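Local structure of cellobiose 2-epimerase (Caldibacillus thermoamylovorans, 5ZHB) at residues Ala115-Tyr119 with Glu191-Leu196. The protein catalyses the epimerization of cellobiose at carbon 2 of its reducing-end sugar, giving glucosyl-mannose. Sequence-based numbering, arbitrary orientation.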
ATOM      1  N   ALA A 115      -6.661   3.118  -8.289  1.00 19.95           N
ATOM      2  CA  ALA A 115      -6.222   3.906  -7.132  1.00 20.57           C
ATOM      3  C   ALA A 115      -4.698   3.986  -7.043  1.00 19.43           C
ATOM      4  O   ALA A 115      -4.127   5.085  -6.932  1.00 19.55           O
ATOM      5  CB  ALA A 115      -6.829   3.349  -5.850  1.00 20.99           C
ATOM      6  N   PHE A 116      -4.036   2.824  -7.080  1.00 19.13           N
ATOM      7  CA  PHE A 116      -2.583   2.784  -7.075  1.00 18.78           C
ATOM      8  C   PHE A 116      -2.001   3.628  -8.217  1.00 20.00           C
ATOM      9  O   PHE A 116      -0.973   4.239  -8.027  1.00 19.79           O
ATOM     10  CB  PHE A 116      -2.052   1.345  -7.018  1.00 19.77           C
ATOM     11  CG  PHE A 116      -1.714   1.010  -5.563  1.00 19.63           C
ATOM     12  CD1 PHE A 116      -0.624   1.598  -4.952  1.00 23.69           C
ATOM     13  CD2 PHE A 116      -2.542   0.207  -4.795  1.00 22.95           C
ATOM     14  CE1 PHE A 116      -0.349   1.396  -3.602  1.00 24.75           C
ATOM     15  CE2 PHE A 116      -2.273   0.001  -3.437  1.00 24.19           C
ATOM     16  CZ  PHE A 116      -1.182   0.591  -2.849  1.00 23.68           C
ATOM     17  N   GLY A 117      -2.656   3.681  -9.376  1.00 21.69           N
ATOM     18  CA  GLY A 117      -2.213   4.534 -10.480  1.00 20.57           C
ATOM     19  C   GLY A 117      -2.209   6.010 -10.108  1.00 20.90           C
ATOM     20  O   GLY A 117      -1.200   6.706 -10.282  1.00 20.91           O
ATOM     21  N   VAL A 118      -3.314   6.449  -9.501  1.00 21.70           N
ATOM     22  CA  VAL A 118      -3.417   7.828  -9.038  1.00 21.65           C
ATOM     23  C   VAL A 118      -2.324   8.146  -8.035  1.00 22.55           C
ATOM     24  O   VAL A 118      -1.639   9.176  -8.146  1.00 22.44           O
ATOM     25  CB  VAL A 118      -4.807   8.076  -8.441  1.00 22.36           C
ATOM     26  CG1 VAL A 118      -4.881   9.392  -7.678  1.00 20.96           C
ATOM     27  CG2 VAL A 118      -5.863   7.969  -9.524  1.00 23.07           C
ATOM     28  N   TYR A 119      -2.136   7.236  -7.060  1.00 23.70           N
ATOM     29  CA  TYR A 119      -1.130   7.436  -6.024  1.00 21.83           C
ATOM     30  C   TYR A 119       0.267   7.591  -6.631  1.00 21.76           C
ATOM     31  O   TYR A 119       1.035   8.465  -6.217  1.00 22.10           O
ATOM     32  CB  TYR A 119      -1.163   6.224  -5.090  1.00 20.34           C
ATOM     33  CG  TYR A 119      -0.334   6.338  -3.814  1.00 21.27           C
ATOM     34  CD1 TYR A 119      -0.443   7.434  -2.962  1.00 20.60           C
ATOM     35  CD2 TYR A 119       0.525   5.331  -3.442  1.00 21.79           C
ATOM     36  CE1 TYR A 119       0.264   7.515  -1.777  1.00 22.44           C
ATOM     37  CE2 TYR A 119       1.271   5.408  -2.274  1.00 23.49           C
ATOM     38  CZ  TYR A 119       1.127   6.495  -1.424  1.00 22.61           C
ATOM     39  OH  TYR A 119       1.861   6.520  -0.271  1.00 21.67           O
ATOM     40  N   GLU A 191      -5.873   6.641   0.238  1.00 20.46           N
ATOM     41  CA  GLU A 191      -4.441   6.881   0.149  1.00 21.62           C
ATOM     42  C   GLU A 191      -4.132   7.663  -1.131  1.00 22.23           C
ATOM     43  O   GLU A 191      -3.401   8.631  -1.111  1.00 18.37           O
ATOM     44  CB  GLU A 191      -3.766   5.509   0.169  1.00 19.65           C
ATOM     45  CG  GLU A 191      -2.277   5.486  -0.151  1.00 22.84           C
ATOM     46  CD  GLU A 191      -1.790   4.051  -0.276  1.00 21.62           C
ATOM     47  OE1 GLU A 191      -2.372   3.305  -1.090  1.00 21.38           O
ATOM     48  OE2 GLU A 191      -0.891   3.663   0.470  1.00 21.36           O
ATOM     49  N   ALA A 192      -4.654   7.177  -2.262  1.00 19.80           N
ATOM     50  CA  ALA A 192      -4.406   7.792  -3.555  1.00 21.50           C
ATOM     51  C   ALA A 192      -4.933   9.231  -3.603  1.00 21.25           C
ATOM     52  O   ALA A 192      -4.260  10.164  -4.052  1.00 21.24           O
ATOM     53  CB  ALA A 192      -5.090   6.929  -4.578  1.00 22.59           C
ATOM     54  N   TYR A 193      -6.157   9.399  -3.134  1.00 22.87           N
ATOM     55  CA  TYR A 193      -6.814  10.696  -3.194  1.00 24.76           C
ATOM     56  C   TYR A 193      -6.128  11.707  -2.286  1.00 25.72           C
ATOM     57  O   TYR A 193      -6.097  12.880  -2.636  1.00 27.81           O
ATOM     58  CB  TYR A 193      -8.282  10.591  -2.789  1.00 23.32           C
ATOM     59  CG  TYR A 193      -9.216  10.024  -3.851  1.00 24.12           C
ATOM     60  CD1 TYR A 193      -8.732   9.428  -5.013  1.00 24.80           C
ATOM     61  CD2 TYR A 193     -10.592  10.094  -3.675  1.00 22.85           C
ATOM     62  CE1 TYR A 193      -9.595   8.937  -5.972  1.00 23.85           C
ATOM     63  CE2 TYR A 193     -11.468   9.611  -4.633  1.00 23.61           C
ATOM     64  CZ  TYR A 193     -10.967   9.048  -5.796  1.00 23.84           C
ATOM     65  OH  TYR A 193     -11.848   8.536  -6.720  1.00 23.13           O
ATOM     66  N   THR A 194      -5.616  11.265  -1.124  1.00 25.13           N
ATOM     67  CA  THR A 194      -4.776  12.126  -0.292  1.00 22.98           C
ATOM     68  C   THR A 194      -3.629  12.724  -1.106  1.00 25.18           C
ATOM     69  O   THR A 194      -3.367  13.936  -1.034  1.00 25.68           O
ATOM     70  CB  THR A 194      -4.236  11.357   0.906  1.00 22.09           C
ATOM     71  OG1 THR A 194      -5.413  10.949   1.588  1.00 22.42           O
ATOM     72  CG2 THR A 194      -3.395  12.206   1.843  1.00 22.86           C
ATOM     73  N   ASN A 195      -2.957  11.881  -1.897  1.00 23.83           N
ATOM     74  CA  ASN A 195      -1.791  12.303  -2.665  1.00 21.22           C
ATOM     75  C   ASN A 195      -2.201  13.224  -3.817  1.00 22.91           C
ATOM     76  O   ASN A 195      -1.450  14.160  -4.176  1.00 24.97           O
ATOM     77  CB  ASN A 195      -0.960  11.091  -3.091  1.00 23.91           C
ATOM     78  CG  ASN A 195       0.523  11.335  -3.010  1.00 23.38           C
ATOM     79  OD1 ASN A 195       1.022  11.894  -2.018  1.00 24.75           O
ATOM     80  ND2 ASN A 195       1.260  10.933  -4.043  1.00 25.54           N
ATOM     81  N   LEU A 196      -3.384  12.965  -4.380  1.00 22.94           N
ATOM     82  CA  LEU A 196      -3.901  13.768  -5.481  1.00 27.98           C
ATOM     83  C   LEU A 196      -4.171  15.182  -4.961  1.00 30.01           C
ATOM     84  O   LEU A 196      -3.815  16.169  -5.608  1.00 27.58           O
ATOM     85  CB  LEU A 196      -5.140  13.117  -6.093  1.00 27.52           C
ATOM     86  CG  LEU A 196      -5.789  13.847  -7.281  1.00 27.23           C
ATOM     87  CD1 LEU A 196      -4.826  14.126  -8.432  1.00 25.89           C
ATOM     88  CD2 LEU A 196      -6.976  13.074  -7.798  1.00 27.11           C
TER
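The ring of Tyr119 lies against the side chain of Glu191. Glu191 CG sits over one face of the ring, 3.8 Å from its centroid, in a CH-pi contact. The Glu191 chain runs on extended and brings its carboxylate over the CE2 and CZ rim of the same ring, with the planes 17° apart. Tyr119 CG is anti to the backbone N (chi1 -171°), which carries the ring alongside the 191-196 helix. There Asn195 CB meets the ring edge, 3.7 Å from Tyr119 CD1. Asn195 ND2 also gives a long, bent hydrogen bond of 3.3 Å to Tyr119 O, on a lone pair in the carbonyl plane. Arg198 holds Asn195 OD1, while Thr122 and Glu123 also take ND2. The buried Glu191 carboxylate is held by His188, Tyr375 and a salt bridge to Arg379, which also hydrogen-bonds Tyr119 OH. Ala192 lets the backbones come close: its CA is 4.1 Å from Tyr119 CA. Val118 CG1 packs 4.0 Å from Ala192 CB and also touches Leu196 CB. The segment axes approach to 7.9 Å at 28°. The contact joins helices 111-128 and 183-199 inside the (alpha/alpha)6 barrel expected of this family. Helix 131-145 packs on Val118 and Leu196, helix 203-220 on Leu196, and helix 245-262 on Glu191.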